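Local coordinates for transcobalamin-1 (Homo sapiens, PDB 4KKI), which carries vitamin B12, which it binds with femtomolar affinity, and shields it from stomach acid, at residues T244-Q249 with A287-P292; L149-L154 with V192-C197; G188-L193 with K297-I302. All blocks are in the same frame, centred on the assembly; numbering follows the deposited sequence.

Contact 1 of 3, residues T244-Q249 with A287-P292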
ATOM      1  N   THR A 244      -4.798   7.837   2.550  1.00 35.11           N
ATOM      2  CA  THR A 244      -5.837   8.200   3.508  1.00 33.58           C
ATOM      3  C   THR A 244      -6.614   6.997   4.041  1.00 38.14           C
ATOM      4  O   THR A 244      -6.913   6.920   5.235  1.00 40.94           O
ATOM      5  CB  THR A 244      -6.817   9.211   2.897  1.00 37.25           C
ATOM      6  OG1 THR A 244      -6.114  10.419   2.577  1.00 39.79           O
ATOM      7  CG2 THR A 244      -7.930   9.530   3.872  1.00 37.81           C
ATOM      8  N   GLY A 245      -6.930   6.059   3.154  1.00 31.88           N
ATOM      9  CA  GLY A 245      -7.729   4.898   3.508  1.00 32.39           C
ATOM     10  C   GLY A 245      -7.127   4.074   4.629  1.00 37.33           C
ATOM     11  O   GLY A 245      -7.802   3.745   5.604  1.00 39.88           O
ATOM     12  N   GLU A 246      -5.849   3.744   4.498  1.00 31.62           N
ATOM     13  CA  GLU A 246      -5.174   2.954   5.515  1.00 39.51           C
ATOM     14  C   GLU A 246      -4.769   3.808   6.714  1.00 40.96           C
ATOM     15  O   GLU A 246      -4.605   3.297   7.819  1.00 35.73           O
ATOM     16  CB  GLU A 246      -3.990   2.192   4.915  1.00 29.95           C
ATOM     17  CG  GLU A 246      -4.421   1.203   3.832  1.00 31.16           C
ATOM     18  CD  GLU A 246      -3.306   0.284   3.366  1.00 39.98           C
ATOM     19  OE1 GLU A 246      -2.134   0.714   3.350  1.00 38.90           O
ATOM     20  OE2 GLU A 246      -3.608  -0.879   3.016  1.00 41.60           O
ATOM     21  N   ALA A 247      -4.635   5.115   6.502  1.00 38.92           N
ATOM     22  CA  ALA A 247      -4.410   6.025   7.620  1.00 43.63           C
ATOM     23  C   ALA A 247      -5.638   6.035   8.527  1.00 40.04           C
ATOM     24  O   ALA A 247      -5.511   6.039   9.751  1.00 33.14           O
ATOM     25  CB  ALA A 247      -4.087   7.426   7.126  1.00 35.66           C
ATOM     26  N   MET A 248      -6.823   6.028   7.919  1.00 35.37           N
ATOM     27  CA  MET A 248      -8.076   5.946   8.666  1.00 36.17           C
ATOM     28  C   MET A 248      -8.136   4.673   9.513  1.00 38.57           C
ATOM     29  O   MET A 248      -8.541   4.718  10.674  1.00 40.62           O
ATOM     30  CB  MET A 248      -9.288   6.015   7.728  1.00 41.23           C
ATOM     31  CG  MET A 248      -9.464   7.348   7.002  1.00 29.08           C
ATOM     32  SD  MET A 248     -10.822   7.337   5.807  1.00 38.13           S
ATOM     33  CE  MET A 248     -12.233   7.124   6.889  1.00 29.63           C
ATOM     34  N   GLN A 249      -7.728   3.546   8.930  1.00 35.08           N
ATOM     35  CA  GLN A 249      -7.670   2.282   9.662  1.00 37.12           C
ATOM     36  C   GLN A 249      -6.802   2.419  10.904  1.00 37.43           C
ATOM     37  O   GLN A 249      -7.200   2.019  12.000  1.00 39.66           O
ATOM     38  CB  GLN A 249      -7.103   1.159   8.791  1.00 32.78           C
ATOM     39  CG  GLN A 249      -8.007   0.692   7.670  1.00 38.39           C
ATOM     40  CD  GLN A 249      -7.501  -0.588   7.031  1.00 40.99           C
ATOM     41  OE1 GLN A 249      -7.023  -1.489   7.721  1.00 31.73           O
ATOM     42  NE2 GLN A 249      -7.592  -0.668   5.709  1.00 32.54           N
ATOM     43  N   ALA A 287      -8.251   1.326  -5.037  1.00 40.71           N
ATOM     44  CA  ALA A 287      -9.631   1.052  -4.657  1.00 45.96           C
ATOM     45  C   ALA A 287      -9.679   0.017  -3.539  1.00 40.57           C
ATOM     46  O   ALA A 287     -10.451   0.150  -2.589  1.00 34.50           O
ATOM     47  CB  ALA A 287     -10.434   0.580  -5.861  1.00 37.71           C
ATOM     48  N   ALA A 288      -8.837  -1.006  -3.650  1.00 33.62           N
ATOM     49  CA  ALA A 288      -8.774  -2.056  -2.641  1.00 37.44           C
ATOM     50  C   ALA A 288      -8.324  -1.534  -1.281  1.00 37.83           C
ATOM     51  O   ALA A 288      -8.865  -1.928  -0.247  1.00 34.39           O
ATOM     52  CB  ALA A 288      -7.861  -3.186  -3.103  1.00 37.43           C
ATOM     53  N   GLN A 289      -7.339  -0.645  -1.273  1.00 35.94           N
ATOM     54  CA  GLN A 289      -6.775  -0.174  -0.010  1.00 42.79           C
ATOM     55  C   GLN A 289      -7.678   0.808   0.730  1.00 38.93           C
ATOM     56  O   GLN A 289      -7.614   0.909   1.955  1.00 37.02           O
ATOM     57  CB  GLN A 289      -5.389   0.433  -0.224  1.00 42.31           C
ATOM     58  CG  GLN A 289      -4.347  -0.581  -0.640  1.00 35.19           C
ATOM     59  CD  GLN A 289      -2.959   0.017  -0.736  1.00 37.09           C
ATOM     60  OE1 GLN A 289      -1.959  -0.696  -0.646  1.00 38.53           O
ATOM     61  NE2 GLN A 289      -2.890   1.329  -0.919  1.00 31.19           N
ATOM     62  N   VAL A 290      -8.521   1.524  -0.008  1.00 36.90           N
ATOM     63  CA  VAL A 290      -9.361   2.554   0.600  1.00 35.20           C
ATOM     64  C   VAL A 290     -10.690   1.999   1.125  1.00 39.49           C
ATOM     65  O   VAL A 290     -11.256   2.528   2.081  1.00 38.50           O
ATOM     66  CB  VAL A 290      -9.621   3.735  -0.371  1.00 36.46           C
ATOM     67  CG1 VAL A 290     -10.643   3.355  -1.438  1.00 36.47           C
ATOM     68  CG2 VAL A 290     -10.085   4.962   0.395  1.00 34.25           C
ATOM     69  N   LEU A 291     -11.163   0.916   0.514  1.00 33.38           N
ATOM     70  CA  LEU A 291     -12.494   0.375   0.801  1.00 31.51           C
ATOM     71  C   LEU A 291     -12.813  -0.009   2.261  1.00 28.76           C
ATOM     72  O   LEU A 291     -13.860   0.389   2.773  1.00 41.64           O
ATOM     73  CB  LEU A 291     -12.823  -0.789  -0.147  1.00 32.64           C
ATOM     74  CG  LEU A 291     -14.185  -1.455   0.061  1.00 37.58           C
ATOM     75  CD1 LEU A 291     -15.312  -0.468  -0.221  1.00 25.90           C
ATOM     76  CD2 LEU A 291     -14.325  -2.707  -0.804  1.00 38.10           C
ATOM     77  N   PRO A 292     -11.934  -0.790   2.927  1.00 34.60           N
ATOM     78  CA  PRO A 292     -12.288  -1.257   4.278  1.00 37.25           C
ATOM     79  C   PRO A 292     -12.638  -0.138   5.261  1.00 43.34           C
ATOM     80  O   PRO A 292     -13.652  -0.231   5.957  1.00 38.83           O
ATOM     81  CB  PRO A 292     -11.020  -1.980   4.737  1.00 34.59           C
ATOM     82  CG  PRO A 292     -10.396  -2.458   3.476  1.00 36.76           C
ATOM     83  CD  PRO A 292     -10.652  -1.366   2.478  1.00 30.85           C
TER
HETATM   84  O   HOH W   1      -8.912   1.185   4.333  1.00 30.71           O
HETATM   85  O   HOH W   2      -6.437  -1.433   3.072  1.00 34.27           O

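Contact 2 of 3, residues L149-L154 with V192-C197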
ATOM      1  N   LEU A 149       3.336  -5.375   7.314  1.00 35.30           N
ATOM      2  CA  LEU A 149       2.440  -6.412   6.814  1.00 35.19           C
ATOM      3  C   LEU A 149       2.850  -7.774   7.369  1.00 32.84           C
ATOM      4  O   LEU A 149       1.999  -8.584   7.732  1.00 35.62           O
ATOM      5  CB  LEU A 149       2.441  -6.441   5.283  1.00 33.87           C
ATOM      6  CG  LEU A 149       1.607  -5.391   4.547  1.00 40.25           C
ATOM      7  CD1 LEU A 149       1.852  -5.460   3.045  1.00 28.79           C
ATOM      8  CD2 LEU A 149       0.133  -5.586   4.853  1.00 34.02           C
ATOM      9  N   ASP A 150       4.158  -8.012   7.440  1.00 33.03           N
ATOM     10  CA  ASP A 150       4.683  -9.279   7.944  1.00 44.05           C
ATOM     11  C   ASP A 150       4.302  -9.514   9.399  1.00 42.37           C
ATOM     12  O   ASP A 150       3.760 -10.563   9.746  1.00 46.68           O
ATOM     13  CB  ASP A 150       6.203  -9.330   7.794  1.00 41.33           C
ATOM     14  CG  ASP A 150       6.648  -9.279   6.349  1.00 46.46           C
ATOM     15  OD1 ASP A 150       5.860  -9.680   5.468  1.00 42.51           O
ATOM     16  OD2 ASP A 150       7.785  -8.829   6.096  1.00 46.05           O
ATOM     17  N   VAL A 151       4.596  -8.533  10.245  1.00 39.41           N
ATOM     18  CA  VAL A 151       4.275  -8.626  11.662  1.00 34.96           C
ATOM     19  C   VAL A 151       2.770  -8.767  11.870  1.00 43.53           C
ATOM     20  O   VAL A 151       2.322  -9.565  12.692  1.00 44.40           O
ATOM     21  CB  VAL A 151       4.802  -7.403  12.439  1.00 38.55           C
ATOM     22  CG1 VAL A 151       4.374  -7.467  13.899  1.00 42.19           C
ATOM     23  CG2 VAL A 151       6.317  -7.324  12.328  1.00 37.89           C
ATOM     24  N   LEU A 152       1.995  -8.002  11.106  1.00 40.60           N
ATOM     25  CA  LEU A 152       0.539  -8.035  11.207  1.00 38.88           C
ATOM     26  C   LEU A 152      -0.009  -9.431  10.927  1.00 43.54           C
ATOM     27  O   LEU A 152      -0.810  -9.960  11.700  1.00 43.84           O
ATOM     28  CB  LEU A 152      -0.089  -7.019  10.248  1.00 39.96           C
ATOM     29  CG  LEU A 152      -1.617  -6.973  10.167  1.00 41.54           C
ATOM     30  CD1 LEU A 152      -2.229  -6.690  11.532  1.00 34.68           C
ATOM     31  CD2 LEU A 152      -2.070  -5.930   9.148  1.00 40.24           C
ATOM     32  N   ALA A 153       0.438 -10.024   9.825  1.00 44.45           N
ATOM     33  CA  ALA A 153      -0.016 -11.351   9.422  1.00 46.25           C
ATOM     34  C   ALA A 153       0.411 -12.430  10.417  1.00 44.52           C
ATOM     35  O   ALA A 153      -0.393 -13.283  10.795  1.00 45.61           O
ATOM     36  CB  ALA A 153       0.487 -11.681   8.025  1.00 40.47           C
ATOM     37  N   LEU A 154       1.673 -12.389  10.836  1.00 38.20           N
ATOM     38  CA  LEU A 154       2.192 -13.342  11.812  1.00 42.27           C
ATOM     39  C   LEU A 154       1.466 -13.224  13.148  1.00 47.49           C
ATOM     40  O   LEU A 154       1.222 -14.225  13.825  1.00 47.84           O
ATOM     41  CB  LEU A 154       3.695 -13.139  12.017  1.00 32.89           C
ATOM     42  CG  LEU A 154       4.595 -13.494  10.833  1.00 39.82           C
ATOM     43  CD1 LEU A 154       6.030 -13.067  11.103  1.00 32.57           C
ATOM     44  CD2 LEU A 154       4.520 -14.983  10.540  1.00 46.32           C
ATOM     45  N   VAL A 192       1.311   1.010  12.558  1.00 36.85           N
ATOM     46  CA  VAL A 192       0.349   1.175  13.642  1.00 37.61           C
ATOM     47  C   VAL A 192      -0.596  -0.019  13.743  1.00 34.05           C
ATOM     48  O   VAL A 192      -0.876  -0.504  14.840  1.00 37.93           O
ATOM     49  CB  VAL A 192      -0.467   2.474  13.480  1.00 38.58           C
ATOM     50  CG1 VAL A 192      -1.696   2.456  14.376  1.00 36.18           C
ATOM     51  CG2 VAL A 192       0.407   3.682  13.786  1.00 29.06           C
ATOM     52  N   LEU A 193      -1.073  -0.501  12.600  1.00 29.54           N
ATOM     53  CA  LEU A 193      -1.975  -1.651  12.585  1.00 34.12           C
ATOM     54  C   LEU A 193      -1.259  -2.893  13.103  1.00 42.83           C
ATOM     55  O   LEU A 193      -1.835  -3.691  13.844  1.00 39.35           O
ATOM     56  CB  LEU A 193      -2.514  -1.903  11.175  1.00 31.69           C
ATOM     57  CG  LEU A 193      -3.478  -0.856  10.615  1.00 39.57           C
ATOM     58  CD1 LEU A 193      -3.753  -1.119   9.147  1.00 41.12           C
ATOM     59  CD2 LEU A 193      -4.776  -0.848  11.408  1.00 33.83           C
ATOM     60  N   ALA A 194       0.003  -3.039  12.711  1.00 39.78           N
ATOM     61  CA  ALA A 194       0.814  -4.175  13.134  1.00 39.13           C
ATOM     62  C   ALA A 194       1.128  -4.108  14.624  1.00 38.83           C
ATOM     63  O   ALA A 194       0.940  -5.084  15.350  1.00 39.72           O
ATOM     64  CB  ALA A 194       2.100  -4.237  12.321  1.00 33.18           C
ATOM     65  N   LEU A 195       1.607  -2.951  15.074  1.00 42.70           N
ATOM     66  CA  LEU A 195       1.955  -2.757  16.477  1.00 41.18           C
ATOM     67  C   LEU A 195       0.738  -2.929  17.381  1.00 45.43           C
ATOM     68  O   LEU A 195       0.849  -3.429  18.501  1.00 40.09           O
ATOM     69  CB  LEU A 195       2.585  -1.376  16.689  1.00 35.70           C
ATOM     70  CG  LEU A 195       3.940  -1.134  16.016  1.00 35.22           C
ATOM     71  CD1 LEU A 195       4.377   0.319  16.161  1.00 34.39           C
ATOM     72  CD2 LEU A 195       4.998  -2.071  16.578  1.00 34.87           C
ATOM     73  N   THR A 196      -0.422  -2.517  16.883  1.00 35.23           N
ATOM     74  CA  THR A 196      -1.658  -2.613  17.650  1.00 37.23           C
ATOM     75  C   THR A 196      -2.071  -4.070  17.818  1.00 47.41           C
ATOM     76  O   THR A 196      -2.612  -4.459  18.854  1.00 41.00           O
ATOM     77  CB  THR A 196      -2.792  -1.822  16.979  1.00 42.31           C
ATOM     78  OG1 THR A 196      -2.372  -0.465  16.779  1.00 38.05           O
ATOM     79  CG2 THR A 196      -4.041  -1.837  17.841  1.00 32.76           C
ATOM     80  N   CYS A 197      -1.809  -4.875  16.794  1.00 42.79           N
ATOM     81  CA  CYS A 197      -2.102  -6.300  16.867  1.00 40.84           C
ATOM     82  C   CYS A 197      -1.249  -6.964  17.941  1.00 41.15           C
ATOM     83  O   CYS A 197      -1.745  -7.774  18.722  1.00 46.68           O
ATOM     84  CB  CYS A 197      -1.877  -6.977  15.512  1.00 43.40           C
ATOM     85  SG  CYS A 197      -2.190  -8.763  15.528  1.00 47.30           S
TER

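Contact 3 of 3, residues G188-L193 with K297-I302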
ATOM      1  N   GLY A 188       3.680   4.270   8.078  1.00 36.44           N
ATOM      2  CA  GLY A 188       3.312   4.553   9.454  1.00 29.99           C
ATOM      3  C   GLY A 188       1.976   3.941   9.837  1.00 40.83           C
ATOM      4  O   GLY A 188       1.818   3.414  10.938  1.00 37.53           O
ATOM      5  N   ALA A 189       1.016   4.000   8.919  1.00 32.46           N
ATOM      6  CA  ALA A 189      -0.316   3.465   9.172  1.00 34.48           C
ATOM      7  C   ALA A 189      -0.284   1.950   9.314  1.00 36.30           C
ATOM      8  O   ALA A 189      -0.876   1.393  10.241  1.00 34.15           O
ATOM      9  CB  ALA A 189      -1.281   3.876   8.063  1.00 32.34           C
ATOM     10  N   MET A 190       0.411   1.281   8.398  1.00 29.04           N
ATOM     11  CA  MET A 190       0.500  -0.172   8.449  1.00 36.52           C
ATOM     12  C   MET A 190       1.273  -0.622   9.686  1.00 35.52           C
ATOM     13  O   MET A 190       0.956  -1.651  10.287  1.00 39.27           O
ATOM     14  CB  MET A 190       1.132  -0.738   7.174  1.00 32.32           C
ATOM     15  CG  MET A 190       0.921  -2.245   7.004  1.00 34.17           C
ATOM     16  SD  MET A 190      -0.827  -2.708   6.929  1.00 38.78           S
ATOM     17  CE  MET A 190      -1.333  -1.885   5.418  1.00 30.97           C
ATOM     18  N   ALA A 191       2.278   0.161  10.072  1.00 34.78           N
ATOM     19  CA  ALA A 191       3.041  -0.119  11.286  1.00 39.27           C
ATOM     20  C   ALA A 191       2.141  -0.027  12.514  1.00 41.04           C
ATOM     21  O   ALA A 191       2.194  -0.881  13.398  1.00 39.21           O
ATOM     22  CB  ALA A 191       4.219   0.836  11.412  1.00 39.22           C
ATOM     23  N   VAL A 192       1.311   1.010  12.558  1.00 36.85           N
ATOM     24  CA  VAL A 192       0.349   1.175  13.642  1.00 37.61           C
ATOM     25  C   VAL A 192      -0.596  -0.019  13.743  1.00 34.05           C
ATOM     26  O   VAL A 192      -0.876  -0.504  14.840  1.00 37.93           O
ATOM     27  CB  VAL A 192      -0.467   2.474  13.480  1.00 38.58           C
ATOM     28  CG1 VAL A 192      -1.696   2.456  14.376  1.00 36.18           C
ATOM     29  CG2 VAL A 192       0.407   3.682  13.786  1.00 29.06           C
ATOM     30  N   LEU A 193      -1.073  -0.501  12.600  1.00 29.54           N
ATOM     31  CA  LEU A 193      -1.975  -1.651  12.585  1.00 34.12           C
ATOM     32  C   LEU A 193      -1.259  -2.893  13.103  1.00 42.83           C
ATOM     33  O   LEU A 193      -1.835  -3.691  13.844  1.00 39.35           O
ATOM     34  CB  LEU A 193      -2.514  -1.903  11.175  1.00 31.69           C
ATOM     35  CG  LEU A 193      -3.478  -0.856  10.615  1.00 39.57           C
ATOM     36  CD1 LEU A 193      -3.753  -1.119   9.147  1.00 41.12           C
ATOM     37  CD2 LEU A 193      -4.776  -0.848  11.408  1.00 33.83           C
ATOM     38  N   LYS A 297     -14.076  -0.672   8.675  1.00 44.20           N
ATOM     39  CA  LYS A 297     -13.308  -1.888   8.903  1.00 35.03           C
ATOM     40  C   LYS A 297     -11.812  -1.617   8.834  1.00 38.50           C
ATOM     41  O   LYS A 297     -11.369  -0.707   8.133  1.00 41.57           O
ATOM     42  CB  LYS A 297     -13.687  -2.952   7.870  1.00 38.98           C
ATOM     43  CG  LYS A 297     -15.129  -3.434   7.965  1.00 41.17           C
ATOM     44  CD  LYS A 297     -15.341  -4.285   9.205  1.00 51.89           C
ATOM     45  CE  LYS A 297     -16.771  -4.787   9.294  1.00 64.61           C
ATOM     46  NZ  LYS A 297     -16.992  -5.599  10.524  1.00 79.23           N
ATOM     47  N   THR A 298     -11.039  -2.406   9.574  1.00 33.03           N
ATOM     48  CA  THR A 298      -9.583  -2.357   9.489  1.00 36.53           C
ATOM     49  C   THR A 298      -9.044  -3.772   9.325  1.00 42.78           C
ATOM     50  O   THR A 298      -9.795  -4.743   9.414  1.00 38.68           O
ATOM     51  CB  THR A 298      -8.943  -1.745  10.752  1.00 35.30           C
ATOM     52  OG1 THR A 298      -8.891  -2.729  11.794  1.00 36.77           O
ATOM     53  CG2 THR A 298      -9.727  -0.530  11.233  1.00 33.22           C
ATOM     54  N   PHE A 299      -7.741  -3.889   9.102  1.00 41.12           N
ATOM     55  CA  PHE A 299      -7.106  -5.199   8.995  1.00 32.44           C
ATOM     56  C   PHE A 299      -7.212  -6.009  10.288  1.00 45.94           C
ATOM     57  O   PHE A 299      -7.029  -7.224  10.278  1.00 44.65           O
ATOM     58  CB  PHE A 299      -5.640  -5.065   8.576  1.00 37.52           C
ATOM     59  CG  PHE A 299      -5.445  -4.775   7.111  1.00 32.95           C
ATOM     60  CD1 PHE A 299      -6.524  -4.754   6.244  1.00 41.79           C
ATOM     61  CD2 PHE A 299      -4.181  -4.536   6.603  1.00 49.94           C
ATOM     62  CE1 PHE A 299      -6.346  -4.491   4.898  1.00 50.54           C
ATOM     63  CE2 PHE A 299      -3.994  -4.277   5.257  1.00 50.48           C
ATOM     64  CZ  PHE A 299      -5.079  -4.255   4.404  1.00 46.58           C
ATOM     65  N   LEU A 300      -7.510  -5.340  11.399  1.00 41.15           N
ATOM     66  CA  LEU A 300      -7.618  -6.024  12.686  1.00 44.22           C
ATOM     67  C   LEU A 300      -8.951  -6.746  12.862  1.00 43.90           C
ATOM     68  O   LEU A 300      -9.146  -7.475  13.835  1.00 45.60           O
ATOM     69  CB  LEU A 300      -7.396  -5.048  13.839  1.00 42.25           C
ATOM     70  CG  LEU A 300      -6.013  -4.399  13.892  1.00 50.81           C
ATOM     71  CD1 LEU A 300      -5.888  -3.541  15.135  1.00 51.94           C
ATOM     72  CD2 LEU A 300      -4.920  -5.455  13.849  1.00 48.26           C
ATOM     73  N   ASP A 301      -9.867  -6.544  11.918  1.00 44.60           N
ATOM     74  CA  ASP A 301     -11.158  -7.225  11.954  1.00 48.57           C
ATOM     75  C   ASP A 301     -11.065  -8.624  11.355  1.00 50.99           C
ATOM     76  O   ASP A 301     -12.064  -9.334  11.245  1.00 53.41           O
ATOM     77  CB  ASP A 301     -12.217  -6.401  11.224  1.00 47.87           C
ATOM     78  CG  ASP A 301     -12.526  -5.106  11.936  1.00 52.21           C
ATOM     79  OD1 ASP A 301     -12.447  -5.087  13.181  1.00 48.88           O
ATOM     80  OD2 ASP A 301     -12.840  -4.108  11.255  1.00 56.71           O
ATOM     81  N   ILE A 302      -9.854  -9.010  10.966  1.00 49.15           N
ATOM     82  CA  ILE A 302      -9.602 -10.349  10.459  1.00 61.13           C
ATOM     83  C   ILE A 302      -9.646 -11.377  11.589  1.00 67.81           C
ATOM     84  O   ILE A 302      -8.750 -11.434  12.434  1.00 68.66           O
ATOM     85  CB  ILE A 302      -8.245 -10.422   9.734  1.00 59.15           C
ATOM     86  CG1 ILE A 302      -8.281  -9.565   8.466  1.00 55.25           C
ATOM     87  CG2 ILE A 302      -7.898 -11.859   9.391  1.00 70.72           C
ATOM     88  CD1 ILE A 302      -6.956  -9.480   7.739  1.00 52.42           C
TER

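Contact 1 of 3, residues T244-Q249 with A287-P292
The carbonyl O of Gln289 is gripped by two bound waters, each donating to it, one at 2.7 Å and the other at 2.8 Å from Gln289 O. These waters join helices 244-252 and 284-294 of the alpha6-alpha6 barrel, whose segments run in roughly the same direction, their axes 31° apart and 7.5 Å from each other at the closest. The first water accepts an N-H from Gln249 NE2 at 2.7 Å and donates weakly to Gly245 O. The second donates to Glu246 OE2 and takes a weaker bond from Gln249 NE2, so that the amide nitrogen of Gln249 bridges the two waters. Gln249 OE1 is held by the backbone N of Phe299, which helps fix the amide's rotation, and NE2 also lies against Pro292 CB. The close approach of the helices rests on Gly245: its CA packs on Val290 CG2, and a beta carbon built there would fall 2.6 Å from Val290 CA, a clash. The Glu246 carboxylate and the Gln289 amide are stacked with their planes 27° apart. Glu246 has CG anti to the carbonyl carbon (chi1 -62°) and an extended chain beyond, which places OE1 where it is hydrogen-bonded to OH of Tyr145, a residue that binds cobalamin. The Gln289 amide is directed to the bound cyanocobalamin, where NE2 hydrogen-bonds O63. Glu246 thus backs a first-shell residue both by packing and through the water shared by Glu246 OE2 and Gln289 O, OE2 lying 3.7 Å from Gln289 CG.

Contact 2 of 3, residues L149-L154 with V192-C197
The flat groups that meet side chains here are backbone peptides, not rings: the methyl CD1 of Leu152 rests against the carbonyl O of Leu193 at 3.8 Å, and Ala194 CB lies 4.0 Å from the backbone N of Leu152. That same Leu193 O accepts the helical bond from Cys197 N, so the leucine methyl packs beside an oxygen that already has a partner. Leu152 has CG anti to the backbone N (chi1 177°), which carries CD1 along helix 185-203 to a second neighbour, Cys197 CB, at 4.0 Å. Nearer the main chains, Leu152 CB meets Ala194 CB at 4.1 Å, and Val151 CB also touches the alanine methyl, at 4.2 Å from Ala194 CB. With so small a side chain at the crossing, the CA atoms of Leu152 and Ala194 come within 4.3 Å and the axes within 8.2 Å. The N-to-C directions of the two segments differ by 32°, within the helical barrel of the N-terminal alpha domain. Helix 118-135 touches Asp150, Ala153 and Leu154 on helix 144-156, while helix 213-229 packs on Val192 and Leu195. The pairing is also covalent, since helix 144-156 carries Cys155, which forms a disulfide with Cys197. Cys197 SG stands anti to its own backbone N (chi1 179°), the position from which it bonds to Cys155 SG; CB of the same residue is what Leu152 CD1 meets.

Contact 3 of 3, residues G188-L193 with K297-I302
Met190 has CG anti to the backbone N (chi1 -165°) and is bent at its next two torsions, a shape that brings its thioether end to Phe299. The methyl CE comes 3.6 Å from Phe299 CE2, and SD lies 4.9 Å from the ring centroid, a Met-aromatic contact in which the sulfur meets the ring obliquely. The two side chains cross at about a right angle. Leu193 adds a second oblique contact, CD1 to Phe299 CD2 at 4.3 Å, while its CD2 touches Thr298 CB. Next to Phe299, Leu300 CD2 packs on the main chain of the helix, 3.6 Å from Leu193 O. The turn 298-301, which holds a short 3-10 segment, is closed by its own polar bonds: Thr298 OG1 accepts from Leu300 N at 3.0 Å, an ST turn, and Asp301 OD2 accepts from Thr298 N from above the carboxylate plane. An alanine in place of Met190 would probably open a gap beside the Phe299 ring, leaving CD2 and CE2 without their sulfur and methyl neighbours and the ring freer to shift. The contact joins helix 185-203 of the alpha-domain barrel to the segment leading from helix 284-294 toward the beta domain. Around Phe299 gather Leu152 of helix 144-156 and Leu59 and Leu63 of helix 55-63, whereas Met190 also touches Tyr145, a cobalamin-binding residue, and Glu246 of helix 244-252.

In the fold
Contacts 2 and 3 lie closest together, with centres about 7 Å apart, and share Val192 and Leu193 on helix 185-203. Leu152 of contact 2 reaches the 297-302 turn, its CD2 lying 3.6 Å from Phe299 CD2. Contact 1 is nested in the loop closed by contact 3, and their centres are about 10 Å apart. Pro292 O of contact 1 lies 2.8 Å from Lys297 N of contact 3, a probable hydrogen bond. Distance from the vitamin grows across the set: Gln289 is bonded to cyanocobalamin, the side chain of Met190 of contact 3 comes within about 7 Å of it, and that of Leu193, shared by contacts 2 and 3, is about 10 Å away, nearest atoms.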